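Putative gamma-glutamylcyclotransferase YkqA (Bacillus subtilis, PDB 2QIK) is a putative gamma-glutamylcyclotransferase, probably releasing the gamma-glutamyl group of its substrates as a cyclic product. Local coordinates at residues A[115-118]-A[119-122]. Sequence-based numbering, arbitrary orientation.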
loop_
_atom_site.group_PDB
_atom_site.type_symbol
_atom_site.label_atom_id
_atom_site.label_comp_id
_atom_site.label_asym_id
_atom_site.label_seq_id
_atom_site.Cartn_x
_atom_site.Cartn_y
_atom_site.Cartn_z
ATOM N N TRP A 115 -2.116 9.180 -6.150
ATOM C CA TRP A 115 -1.132 9.974 -6.841
ATOM C C TRP A 115 0.185 9.248 -7.068
ATOM O O TRP A 115 0.808 9.411 -8.103
ATOM C CB TRP A 115 -0.906 11.272 -6.017
ATOM C CG TRP A 115 0.109 12.208 -6.529
ATOM C CD1 TRP A 115 1.240 12.660 -5.845
ATOM C CD2 TRP A 115 0.008 12.978 -7.649
ATOM N NE1 TRP A 115 1.900 13.562 -6.567
ATOM C CE2 TRP A 115 1.188 13.806 -7.692
ATOM C CE3 TRP A 115 -0.851 13.015 -8.718
ATOM C CZ2 TRP A 115 1.487 14.695 -8.712
ATOM C CZ3 TRP A 115 -0.537 14.015 -9.762
ATOM C CH2 TRP A 115 0.582 14.771 -9.736
ATOM N N LYS A 116 0.635 8.500 -6.074
ATOM C CA LYS A 116 1.871 7.735 -6.262
ATOM C C LYS A 116 1.723 6.649 -7.296
ATOM O O LYS A 116 2.680 6.399 -8.049
ATOM C CB LYS A 116 2.322 7.176 -4.912
ATOM C CG LYS A 116 2.878 8.081 -3.931
ATOM C CD LYS A 116 3.619 7.465 -2.810
ATOM C CE LYS A 116 4.267 8.529 -2.063
ATOM N NZ LYS A 116 4.971 8.067 -0.923
ATOM N N GLU A 117 0.591 5.988 -7.325
ATOM C CA GLU A 117 0.357 4.986 -8.357
ATOM C C GLU A 117 0.342 5.674 -9.711
ATOM O O GLU A 117 0.975 5.186 -10.656
ATOM C CB GLU A 117 -0.967 4.290 -8.060
ATOM C CG GLU A 117 -1.306 3.108 -8.988
ATOM C CD GLU A 117 -1.968 3.410 -10.268
ATOM O OE1 GLU A 117 -2.089 2.450 -11.082
ATOM O OE2 GLU A 117 -2.417 4.561 -10.434
ATOM N N HIS A 118 -0.233 6.862 -9.800
ATOM C CA HIS A 118 -0.287 7.592 -11.041
ATOM C C HIS A 118 1.126 7.945 -11.465
ATOM O O HIS A 118 1.464 7.911 -12.660
ATOM C CB HIS A 118 -1.162 8.831 -10.878
ATOM C CG HIS A 118 -0.992 9.842 -11.992
ATOM N ND1 HIS A 118 -0.347 11.057 -11.872
ATOM C CD2 HIS A 118 -1.482 9.801 -13.234
ATOM C CE1 HIS A 118 -0.401 11.694 -13.034
ATOM N NE2 HIS A 118 -1.080 10.948 -13.880
ATOM N N GLN A 119 1.970 8.402 -10.548
ATOM C CA GLN A 119 3.366 8.779 -10.897
ATOM C C GLN A 119 4.131 7.577 -11.424
ATOM O O GLN A 119 4.857 7.664 -12.368
ATOM C CB GLN A 119 4.057 9.357 -9.685
ATOM C CG GLN A 119 3.501 10.768 -9.272
ATOM C CD GLN A 119 4.131 11.264 -8.008
ATOM O OE1 GLN A 119 4.657 12.414 -7.996
ATOM N NE2 GLN A 119 4.172 10.465 -7.018
HETATM N N MSE A 120 3.909 6.426 -10.808
HETATM C CA MSE A 120 4.588 5.227 -11.206
HETATM C C MSE A 120 4.241 4.811 -12.625
HETATM O O MSE A 120 5.101 4.484 -13.465
HETATM C CB MSE A 120 4.265 4.102 -10.233
HETATM C CG MSE A 120 4.806 2.697 -10.610
HETATM SE SE MSE A 120 4.380 1.331 -9.385
HETATM C CE MSE A 120 2.520 1.292 -9.750
ATOM N N ILE A 121 2.937 4.802 -12.947
ATOM C CA ILE A 121 2.521 4.355 -14.252
ATOM C C ILE A 121 2.761 5.432 -15.290
ATOM O O ILE A 121 3.295 5.135 -16.363
ATOM C CB ILE A 121 1.094 3.847 -14.246
ATOM C CG1 ILE A 121 1.024 2.560 -13.448
ATOM C CG2 ILE A 121 0.591 3.607 -15.646
ATOM C CD1 ILE A 121 0.813 2.778 -12.025
ATOM N N SER A 122 2.398 6.694 -15.032
ATOM C CA SER A 122 2.488 7.722 -16.056
ATOM C C SER A 122 3.948 8.073 -16.392
ATOM O O SER A 122 4.213 8.561 -17.496
ATOM C CB SER A 122 1.709 8.938 -15.642
ATOM O OG SER A 122 2.326 9.594 -14.594
#
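Trp115 to Ser122 form two turns of alpha-helix, closed by i to i+4 bonds from the amides of Gln119, Met120, Ile121 and Ser122 to the carbonyls of Trp115, Lys116, Glu117 and His118. A chi1 of 178° swings the Trp115 indole back beside its own carbonyl carbon, where Gln119, one turn on, runs its extended chain over one face: Gln119 CG stands 4.2 Å from the centroid of the five-membered ring of Trp115, a CH-pi contact, and the amide plane is turned 30° from the ring. Gln119 NE2 is hydrogen-bonded to Glu15, which helps hold the far end of the chain. One turn on, Ser122 OG bonds to His118 O at 2.7 Å, from above the carbonyl plane and on the face opposite Ser122 N, so two donors of one residue grip the same oxygen. Ser122 CB also sits over the His118 imidazole face, 4.2 Å from the ring centroid, a CH-pi contact. A glycine in place of His118 would probably leave Ser122 CB without its aromatic face and give this turn more backbone freedom. Glu117 bends at chi2 (-85°) toward Ser112 and Tyr202, which bond its carboxylate. The helix lies between the two halves of the chain: Met120, here selenomethionine, packs on helix 198-204 and on Phe216 of strand 212-221, Lys116 NZ bonds to Lys13 O and forms a salt bridge with Asp228 of strand 224-234, and Trp115 approaches Gly9, part of the probable substrate site.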